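Long-range contact in glycosyl hydrolase family 88 (Pedobacter heparinus, PDB 3WIW), which hydrolyses unsaturated glucuronyl saccharides derived from heparin, probably releasing the terminal unsaturated uronic acid: residues 137-149 against 181-194. Numbering follows the deposited sequence.
Sequences YLKPLENGAANLY and YLYWAGKEFNKPEW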
loop_
_atom_site.group_PDB
_atom_site.type_symbol
_atom_site.label_atom_id
_atom_site.label_comp_id
_atom_site.label_asym_id
_atom_site.label_seq_id
_atom_site.Cartn_x
_atom_site.Cartn_y
_atom_site.Cartn_z
ATOM N N TYR A 137 18.434 12.452 1.433
ATOM C CA TYR A 137 17.217 11.769 1.863
ATOM C C TYR A 137 17.329 11.098 3.230
ATOM O O TYR A 137 16.319 10.671 3.793
ATOM C CB TYR A 137 16.807 10.733 0.817
ATOM C CG TYR A 137 16.545 11.336 -0.557
ATOM C CD1 TYR A 137 15.483 12.232 -0.759
ATOM C CD2 TYR A 137 17.356 11.013 -1.663
ATOM C CE1 TYR A 137 15.256 12.814 -2.015
ATOM C CE2 TYR A 137 17.130 11.584 -2.923
ATOM C CZ TYR A 137 16.069 12.474 -3.094
ATOM O OH TYR A 137 15.808 13.032 -4.320
ATOM N N LEU A 138 18.534 11.007 3.785
ATOM C CA LEU A 138 18.760 10.096 4.893
ATOM C C LEU A 138 18.310 10.629 6.258
ATOM O O LEU A 138 17.644 9.909 7.013
ATOM C CB LEU A 138 20.222 9.654 4.922
ATOM C CG LEU A 138 20.501 8.467 5.847
ATOM C CD1 LEU A 138 19.710 7.244 5.410
ATOM C CD2 LEU A 138 21.981 8.165 5.866
ATOM N N LYS A 139 18.670 11.862 6.604
ATOM C CA LYS A 139 18.280 12.366 7.915
ATOM C C LYS A 139 16.746 12.421 8.126
ATOM O O LYS A 139 16.268 12.049 9.196
ATOM C CB LYS A 139 18.954 13.707 8.252
ATOM C CG LYS A 139 18.797 14.122 9.720
ATOM C CD LYS A 139 19.445 13.095 10.650
ATOM C CE LYS A 139 19.417 13.513 12.111
ATOM N NZ LYS A 139 20.246 12.592 12.938
ATOM N N PRO A 140 15.975 12.881 7.121
ATOM C CA PRO A 140 14.526 12.845 7.317
ATOM C C PRO A 140 14.023 11.416 7.560
ATOM O O PRO A 140 13.125 11.205 8.378
ATOM C CB PRO A 140 14.005 13.438 5.998
ATOM C CG PRO A 140 15.089 14.404 5.590
ATOM C CD PRO A 140 16.333 13.634 5.899
ATOM N N LEU A 141 14.604 10.439 6.877
ATOM C CA LEU A 141 14.248 9.045 7.139
ATOM C C LEU A 141 14.575 8.617 8.564
ATOM O O LEU A 141 13.779 7.918 9.200
ATOM C CB LEU A 141 14.904 8.107 6.140
ATOM C CG LEU A 141 14.287 8.119 4.749
ATOM C CD1 LEU A 141 15.223 7.418 3.762
ATOM C CD2 LEU A 141 12.906 7.433 4.742
ATOM N N GLU A 142 15.740 9.009 9.064
ATOM C CA GLU A 142 16.115 8.640 10.414
ATOM C C GLU A 142 15.190 9.287 11.434
ATOM O O GLU A 142 14.724 8.623 12.359
ATOM C CB GLU A 142 17.558 9.028 10.667
ATOM C CG GLU A 142 18.104 8.495 11.980
ATOM C CD GLU A 142 19.536 8.916 12.247
ATOM O OE1 GLU A 142 20.042 9.809 11.535
ATOM O OE2 GLU A 142 20.153 8.352 13.174
ATOM N N ASN A 143 14.898 10.575 11.259
ATOM C CA ASN A 143 14.003 11.262 12.189
ATOM C C ASN A 143 12.602 10.647 12.166
ATOM O O ASN A 143 11.996 10.444 13.215
ATOM C CB ASN A 143 13.927 12.759 11.888
ATOM C CG ASN A 143 15.166 13.499 12.321
ATOM O OD1 ASN A 143 15.894 13.054 13.211
ATOM N ND2 ASN A 143 15.425 14.625 11.680
ATOM N N GLY A 144 12.081 10.345 10.972
ATOM C CA GLY A 144 10.762 9.740 10.842
ATOM C C GLY A 144 10.704 8.395 11.532
ATOM O O GLY A 144 9.705 8.054 12.169
ATOM N N ALA A 145 11.754 7.598 11.378
ATOM C CA ALA A 145 11.730 6.275 11.971
ATOM C C ALA A 145 11.682 6.328 13.494
ATOM O O ALA A 145 10.990 5.527 14.121
ATOM C CB ALA A 145 12.905 5.439 11.491
ATOM N N ALA A 146 12.399 7.270 14.091
ATOM C CA ALA A 146 12.358 7.406 15.541
ATOM C C ALA A 146 10.948 7.767 15.984
ATOM O O ALA A 146 10.455 7.253 16.990
ATOM C CB ALA A 146 13.356 8.460 16.014
ATOM N N ASN A 147 10.276 8.629 15.223
ATOM C CA ASN A 147 8.903 9.016 15.567
ATOM C C ASN A 147 7.901 7.878 15.410
ATOM O O ASN A 147 6.950 7.760 16.187
ATOM C CB ASN A 147 8.468 10.233 14.748
ATOM C CG ASN A 147 9.111 11.519 15.253
ATOM O OD1 ASN A 147 9.381 11.662 16.456
ATOM N ND2 ASN A 147 9.380 12.448 14.341
ATOM N N LEU A 148 8.132 7.025 14.420
ATOM C CA LEU A 148 7.270 5.873 14.235
ATOM C C LEU A 148 7.474 4.875 15.380
ATOM O O LEU A 148 6.507 4.379 15.984
ATOM C CB LEU A 148 7.536 5.223 12.885
ATOM C CG LEU A 148 6.645 4.017 12.567
ATOM C CD1 LEU A 148 5.157 4.362 12.692
ATOM C CD2 LEU A 148 6.953 3.519 11.156
ATOM N N TYR A 149 8.733 4.605 15.712
ATOM C CA TYR A 149 9.035 3.688 16.788
ATOM C C TYR A 149 8.473 4.185 18.119
ATOM O O TYR A 149 8.035 3.386 18.940
ATOM C CB TYR A 149 10.541 3.514 16.916
ATOM C CG TYR A 149 10.968 2.810 18.175
ATOM C CD1 TYR A 149 10.767 1.435 18.339
ATOM C CD2 TYR A 149 11.575 3.515 19.207
ATOM C CE1 TYR A 149 11.166 0.779 19.487
ATOM C CE2 TYR A 149 11.977 2.884 20.351
ATOM C CZ TYR A 149 11.781 1.515 20.490
ATOM O OH TYR A 149 12.221 0.918 21.660
ATOM N N TYR A 181 9.013 0.361 6.815
ATOM C CA TYR A 181 9.868 1.476 7.192
ATOM C C TYR A 181 10.746 1.124 8.393
ATOM O O TYR A 181 11.972 1.350 8.365
ATOM C CB TYR A 181 8.978 2.660 7.518
ATOM C CG TYR A 181 9.673 4.005 7.740
ATOM C CD1 TYR A 181 11.035 4.229 7.477
ATOM C CD2 TYR A 181 8.905 5.084 8.206
ATOM C CE1 TYR A 181 11.590 5.510 7.686
ATOM C CE2 TYR A 181 9.425 6.333 8.399
ATOM C CZ TYR A 181 10.763 6.552 8.147
ATOM O OH TYR A 181 11.244 7.822 8.342
ATOM N N LEU A 182 10.165 0.536 9.439
ATOM C CA LEU A 182 10.937 0.204 10.634
ATOM C C LEU A 182 11.873 -0.975 10.426
ATOM O O LEU A 182 12.950 -0.989 11.028
ATOM C CB LEU A 182 10.026 -0.082 11.817
ATOM C CG LEU A 182 9.399 1.095 12.540
ATOM C CD1 LEU A 182 8.666 0.597 13.778
ATOM C CD2 LEU A 182 10.466 2.105 12.915
ATOM N N TYR A 183 11.470 -1.999 9.673
ATOM C CA TYR A 183 12.426 -3.076 9.391
ATOM C C TYR A 183 13.670 -2.517 8.708
ATOM O O TYR A 183 14.809 -2.827 9.084
ATOM C CB TYR A 183 11.825 -4.145 8.494
ATOM C CG TYR A 183 10.701 -4.985 9.073
ATOM C CD1 TYR A 183 10.830 -5.657 10.288
ATOM C CD2 TYR A 183 9.519 -5.171 8.346
ATOM C CE1 TYR A 183 9.794 -6.445 10.768
ATOM C CE2 TYR A 183 8.487 -5.953 8.830
ATOM C CZ TYR A 183 8.631 -6.593 10.032
ATOM O OH TYR A 183 7.611 -7.388 10.506
ATOM N N TRP A 184 13.456 -1.661 7.717
ATOM C CA TRP A 184 14.546 -1.051 6.972
ATOM C C TRP A 184 15.387 -0.169 7.890
ATOM O O TRP A 184 16.609 -0.267 7.913
ATOM C CB TRP A 184 14.003 -0.221 5.788
ATOM C CG TRP A 184 15.079 0.616 5.175
ATOM C CD1 TRP A 184 16.005 0.218 4.253
ATOM C CD2 TRP A 184 15.396 1.983 5.510
ATOM N NE1 TRP A 184 16.863 1.265 3.983
ATOM C CE2 TRP A 184 16.510 2.355 4.737
ATOM C CE3 TRP A 184 14.815 2.933 6.361
ATOM C CZ2 TRP A 184 17.073 3.644 4.795
ATOM C CZ3 TRP A 184 15.376 4.217 6.430
ATOM C CH2 TRP A 184 16.497 4.554 5.654
ATOM N N ALA A 185 14.733 0.692 8.663
ATOM C CA ALA A 185 15.448 1.667 9.493
ATOM C C ALA A 185 16.221 0.998 10.632
ATOM O O ALA A 185 17.326 1.421 10.975
ATOM C CB ALA A 185 14.463 2.683 10.047
ATOM N N GLY A 186 15.651 -0.049 11.224
ATOM C CA GLY A 186 16.320 -0.785 12.273
ATOM C C GLY A 186 17.660 -1.311 11.806
ATOM O O GLY A 186 18.647 -1.253 12.542
ATOM N N LYS A 187 17.714 -1.790 10.568
ATOM C CA LYS A 187 18.965 -2.274 9.996
ATOM C C LYS A 187 19.896 -1.130 9.580
ATOM O O LYS A 187 21.092 -1.167 9.883
ATOM C CB LYS A 187 18.696 -3.219 8.822
ATOM C CG LYS A 187 17.954 -4.490 9.194
ATOM C CD LYS A 187 18.751 -5.395 10.124
ATOM C CE LYS A 187 18.042 -6.755 10.243
ATOM N NZ LYS A 187 17.846 -7.192 11.659
ATOM N N GLU A 188 19.356 -0.121 8.900
ATOM C CA GLU A 188 20.152 0.983 8.362
ATOM C C GLU A 188 20.857 1.755 9.479
ATOM O O GLU A 188 22.011 2.157 9.328
ATOM C CB GLU A 188 19.250 1.929 7.542
ATOM C CG GLU A 188 19.903 3.252 7.120
ATOM C CD GLU A 188 21.094 3.071 6.185
ATOM O OE1 GLU A 188 21.956 3.974 6.142
ATOM O OE2 GLU A 188 21.158 2.039 5.482
ATOM N N PHE A 189 20.156 1.974 10.587
ATOM C CA PHE A 189 20.649 2.816 11.678
ATOM C C PHE A 189 21.131 2.043 12.898
ATOM O O PHE A 189 21.410 2.644 13.955
ATOM C CB PHE A 189 19.584 3.859 12.065
ATOM C CG PHE A 189 19.180 4.741 10.915
ATOM C CD1 PHE A 189 20.070 5.686 10.412
ATOM C CD2 PHE A 189 17.943 4.594 10.300
ATOM C CE1 PHE A 189 19.724 6.484 9.336
ATOM C CE2 PHE A 189 17.584 5.398 9.217
ATOM C CZ PHE A 189 18.488 6.342 8.731
ATOM N N ASN A 190 21.229 0.723 12.764
ATOM C CA ASN A 190 21.736 -0.107 13.859
ATOM C C ASN A 190 20.896 0.080 15.125
ATOM O O ASN A 190 21.417 0.357 16.218
ATOM C CB ASN A 190 23.222 0.175 14.106
ATOM C CG ASN A 190 24.077 -0.161 12.900
ATOM O OD1 ASN A 190 23.922 -1.219 12.296
ATOM N ND2 ASN A 190 24.960 0.754 12.524
ATOM N N LYS A 191 19.587 -0.077 14.944
ATOM C CA LYS A 191 18.609 0.104 16.012
ATOM C C LYS A 191 17.779 -1.169 16.090
ATOM O O LYS A 191 16.655 -1.210 15.581
ATOM C CB LYS A 191 17.689 1.280 15.674
ATOM C CG LYS A 191 18.343 2.641 15.809
ATOM C CD LYS A 191 18.552 2.955 17.267
ATOM C CE LYS A 191 18.595 4.438 17.519
ATOM N NZ LYS A 191 18.989 4.644 18.924
ATOM N N PRO A 192 18.345 -2.229 16.680
ATOM C CA PRO A 192 17.632 -3.508 16.760
ATOM C C PRO A 192 16.260 -3.386 17.430
ATOM O O PRO A 192 15.360 -4.109 17.024
ATOM C CB PRO A 192 18.581 -4.420 17.554
ATOM C CG PRO A 192 19.614 -3.521 18.125
ATOM C CD PRO A 192 19.677 -2.285 17.306
ATOM N N GLU A 193 16.066 -2.473 18.381
ATOM C CA GLU A 193 14.742 -2.363 18.994
ATOM C C GLU A 193 13.698 -1.852 18.017
ATOM O O GLU A 193 12.520 -2.206 18.131
ATOM C CB GLU A 193 14.752 -1.524 20.278
ATOM C CG GLU A 193 15.453 -2.215 21.487
ATOM C CD GLU A 193 15.039 -1.653 22.843
ATOM O OE1 GLU A 193 15.827 -0.882 23.366
ATOM O OE2 GLU A 193 13.952 -1.975 23.388
ATOM N N TRP A 194 14.113 -1.074 17.019
ATOM C CA TRP A 194 13.168 -0.634 15.979
ATOM C C TRP A 194 12.722 -1.827 15.150
ATOM O O TRP A 194 11.531 -2.001 14.872
ATOM C CB TRP A 194 13.792 0.409 15.051
ATOM C CG TRP A 194 14.094 1.757 15.682
ATOM C CD1 TRP A 194 13.867 2.141 16.982
ATOM C CD2 TRP A 194 14.689 2.885 15.027
ATOM N NE1 TRP A 194 14.291 3.447 17.168
ATOM C CE2 TRP A 194 14.786 3.928 15.980
ATOM C CE3 TRP A 194 15.138 3.121 13.722
ATOM C CZ2 TRP A 194 15.328 5.186 15.671
ATOM C CZ3 TRP A 194 15.688 4.365 13.414
ATOM C CH2 TRP A 194 15.772 5.386 14.378
HETATM O O HOH W 1 11.018 -1.546 22.257
#
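Helix 138-149 crosses helix 181-188 at -117°, axes 9.9 Å apart at closest approach, A145 and L182 being nearest by CA. A145 is a knob among Y181, L182, A185 and W194, its CB a tight 3.5 Å from A185 CB. Y181 is the reciprocal knob among L141, G144, A145 and L148; CG anti to the backbone N (chi1 -171°) carries its ring between L141 and L148, and OH donates to L141 O at 2.7 Å. E142 lies over F189, CG 3.7 Å from the ring centroid and the carboxylate nearly parallel to the ring, OE1 salt-bridged to K139 NZ. W194 CD1 lies over one face of the Y149 ring, 3.2 Å from Y149 CG; Y149 CB makes a CH-pi contact over the W194 five-membered ring (planes at 40°), and a water joins Y149 OH to E193 OE2. Replacing Y149 with an alanine is likely to strip W194 of its aromatic neighbour and E193 of its water-bridged hydroxyl. L148 lies about 7 Å (side chains) from D116, the predicted nucleophile. The contact joins helix 138-150 to helix 175-188 and the start of helix 192-208 in the alpha6/alpha6-barrel by mostly apolar chemistry, its one direct hydrogen bond satisfying a buried tyrosine hydroxyl.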